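Long-range contact in contact-dependent inhibitor I (Escherichia coli NC101, PDB 5I4Q), which probably protects the cell that makes it by binding and neutralising the toxin CdiA, which exploits elongation factor Tu to cleave specific transfer RNAs: residues Y28-I32 with M57-L61. Sequence-based numbering, arbitrary orientation.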
ATOM      1  N   TYR B  28      17.065  -4.685   3.846  1.00 45.68           N
ATOM      2  CA  TYR B  28      17.419  -3.965   5.070  1.00 43.97           C
ATOM      3  C   TYR B  28      17.659  -5.000   6.154  1.00 43.35           C
ATOM      4  O   TYR B  28      18.625  -4.936   6.841  1.00 40.40           O
ATOM      5  CB  TYR B  28      16.355  -2.955   5.482  1.00 42.14           C
ATOM      6  CG  TYR B  28      16.470  -1.569   4.869  1.00 43.00           C
ATOM      7  CD1 TYR B  28      15.923  -1.277   3.663  1.00 47.12           C
ATOM      8  CD2 TYR B  28      17.007  -0.531   5.574  1.00 42.99           C
ATOM      9  CE1 TYR B  28      15.997  -0.000   3.147  1.00 49.21           C
ATOM     10  CE2 TYR B  28      17.103   0.707   5.068  1.00 43.05           C
ATOM     11  CZ  TYR B  28      16.619   0.979   3.848  1.00 46.17           C
ATOM     12  OH  TYR B  28      16.701   2.258   3.372  1.00 49.22           O
ATOM     13  N   GLU B  29      16.796  -5.994   6.231  1.00 45.57           N
ATOM     14  CA  GLU B  29      16.870  -7.023   7.254  1.00 51.58           C
ATOM     15  C   GLU B  29      18.187  -7.784   7.178  1.00 52.38           C
ATOM     16  O   GLU B  29      18.848  -7.979   8.181  1.00 52.78           O
ATOM     17  CB  GLU B  29      15.672  -7.985   7.162  1.00 58.74           C
ATOM     18  CG  GLU B  29      15.067  -8.349   8.510  1.00 68.85           C
ATOM     19  CD  GLU B  29      13.936  -9.367   8.434  1.00 75.92           C
ATOM     20  OE1 GLU B  29      14.251 -10.578   8.522  1.00 84.19           O
ATOM     21  OE2 GLU B  29      12.755  -8.958   8.326  1.00 70.86           O
ATOM     22  N   GLU B  30      18.582  -8.168   5.985  1.00 54.98           N
ATOM     23  CA  GLU B  30      19.815  -8.906   5.787  1.00 60.82           C
ATOM     24  C   GLU B  30      21.025  -8.050   6.140  1.00 58.43           C
ATOM     25  O   GLU B  30      21.896  -8.488   6.869  1.00 56.49           O
ATOM     26  CB  GLU B  30      19.907  -9.403   4.330  1.00 69.43           C
ATOM     27  CG  GLU B  30      18.996 -10.608   4.021  1.00 77.63           C
ATOM     28  CD  GLU B  30      18.766 -10.898   2.514  1.00 84.61           C
ATOM     29  OE1 GLU B  30      19.546 -10.418   1.653  1.00 83.81           O
ATOM     30  OE2 GLU B  30      17.777 -11.611   2.182  1.00 81.77           O
ATOM     31  N   CYS B  31      21.064  -6.827   5.618  1.00 58.55           N
ATOM     32  CA  CYS B  31      22.170  -5.892   5.853  1.00 59.28           C
ATOM     33  C   CYS B  31      22.364  -5.582   7.379  1.00 54.53           C
ATOM     34  O   CYS B  31      23.474  -5.534   7.912  1.00 50.86           O
ATOM     35  CB  CYS B  31      21.910  -4.616   5.057  1.00 64.39           C
ATOM     36  SG  CYS B  31      23.394  -3.762   4.513  1.00 84.76           S
ATOM     37  N   ILE B  32      21.260  -5.437   8.081  1.00 48.57           N
ATOM     38  CA  ILE B  32      21.284  -5.231   9.503  1.00 50.01           C
ATOM     39  C   ILE B  32      21.774  -6.471  10.258  1.00 51.60           C
ATOM     40  O   ILE B  32      22.535  -6.305  11.189  1.00 47.62           O
ATOM     41  CB  ILE B  32      19.907  -4.842  10.017  1.00 47.61           C
ATOM     42  CG1 ILE B  32      19.558  -3.436   9.534  1.00 48.24           C
ATOM     43  CG2 ILE B  32      19.866  -4.982  11.518  1.00 45.17           C
ATOM     44  CD1 ILE B  32      18.081  -3.098   9.700  1.00 54.01           C
HETATM   45  N   MSE B  57      20.298   3.231   9.032  1.00 40.23           N
HETATM   46  CA  MSE B  57      19.270   2.353   8.502  1.00 44.19           C
HETATM   47  C   MSE B  57      18.018   2.376   9.333  1.00 37.61           C
HETATM   48  O   MSE B  57      16.961   2.364   8.791  1.00 36.75           O
HETATM   49  CB  MSE B  57      19.781   0.908   8.362  1.00 46.63           C
HETATM   50  CG  MSE B  57      20.840   0.926   7.270  1.00 58.32           C
HETATM   51 SE   MSE B  57      21.369  -0.918   6.734  0.90 75.80          SE
HETATM   52  CE  MSE B  57      23.010  -0.410   5.708  1.00 81.75           C
ATOM     53  N   GLN B  58      18.166   2.312  10.641  1.00 34.85           N
ATOM     54  CA  GLN B  58      17.056   2.400  11.529  1.00 35.06           C
ATOM     55  C   GLN B  58      16.314   3.708  11.260  1.00 33.68           C
ATOM     56  O   GLN B  58      15.112   3.723  11.249  1.00 33.74           O
ATOM     57  CB  GLN B  58      17.506   2.282  12.992  1.00 34.79           C
ATOM     58  CG  GLN B  58      16.411   2.418  14.073  1.00 34.52           C
ATOM     59  CD  GLN B  58      15.861   3.814  14.273  1.00 34.54           C
ATOM     60  OE1 GLN B  58      16.488   4.809  13.919  1.00 34.80           O
ATOM     61  NE2 GLN B  58      14.666   3.903  14.834  1.00 36.77           N
ATOM     62  N   SER B  59      17.050   4.790  11.039  1.00 35.03           N
ATOM     63  CA  SER B  59      16.448   6.127  10.821  1.00 35.01           C
ATOM     64  C   SER B  59      15.631   6.157   9.592  1.00 35.48           C
ATOM     65  O   SER B  59      14.560   6.758   9.589  1.00 36.61           O
ATOM     66  CB  SER B  59      17.479   7.237  10.779  1.00 36.15           C
ATOM     67  OG  SER B  59      18.106   7.304  12.060  1.00 39.95           O
ATOM     68  N   GLU B  60      16.076   5.450   8.572  1.00 35.35           N
ATOM     69  CA  GLU B  60      15.321   5.402   7.369  1.00 35.66           C
ATOM     70  C   GLU B  60      14.070   4.559   7.585  1.00 35.30           C
ATOM     71  O   GLU B  60      13.020   4.847   7.004  1.00 31.41           O
ATOM     72  CB  GLU B  60      16.178   4.830   6.247  1.00 37.94           C
ATOM     73  CG  GLU B  60      17.322   5.739   5.859  1.00 40.56           C
ATOM     74  CD  GLU B  60      18.456   5.045   5.060  1.00 45.09           C
ATOM     75  OE1 GLU B  60      18.372   3.846   4.745  1.00 46.28           O
ATOM     76  OE2 GLU B  60      19.439   5.735   4.719  1.00 46.82           O
ATOM     77  N   LEU B  61      14.204   3.454   8.356  1.00 35.43           N
ATOM     78  CA  LEU B  61      13.060   2.599   8.614  1.00 34.39           C
ATOM     79  C   LEU B  61      12.045   3.333   9.490  1.00 33.01           C
ATOM     80  O   LEU B  61      10.855   3.185   9.322  1.00 33.21           O
ATOM     81  CB  LEU B  61      13.474   1.296   9.238  1.00 35.60           C
ATOM     82  CG  LEU B  61      14.169   0.354   8.256  1.00 38.35           C
ATOM     83  CD1 LEU B  61      14.944  -0.680   9.004  1.00 41.30           C
ATOM     84  CD2 LEU B  61      13.265  -0.362   7.299  1.00 39.69           C
TER
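Large side chains can span most of the gap between well-spaced helices, as the near-antiparallel helices 4-40 and 44-66 illustrate: the axes of segments 28-32 and 57-61, at 157°, come no closer than 11.6 Å. Tyr28, in the m rotamer, reaches across so that its OH donates a 2.7 Å hydrogen bond to OE1 of Glu60, whose m, t conformation carries the carboxylate there. The CA-to-CB bond of Leu61 points sideways to segment 28-32, but its end comes nearer, with CD2 over one face of the Tyr28 ring. Selenomethionine Met57, one turn before Leu61, is extended (chi2 and chi3 both t), placing SE 5.4 Å from the Tyr28 ring centroid in an oblique Met-aromatic contact and CE 3.6 Å from Cys31 SG. Ile32 (m, t) brings CD1 to 4.0 Å from Leu61 CD1, and Leu79 of helix 74-82 packs against both residues. Phe7 of a second copy of the protein meets the Tyr28 ring. The tyrosine hydroxyl thus gives buried Glu60 OE1 a donor, satisfying that oxygen within otherwise apolar packing.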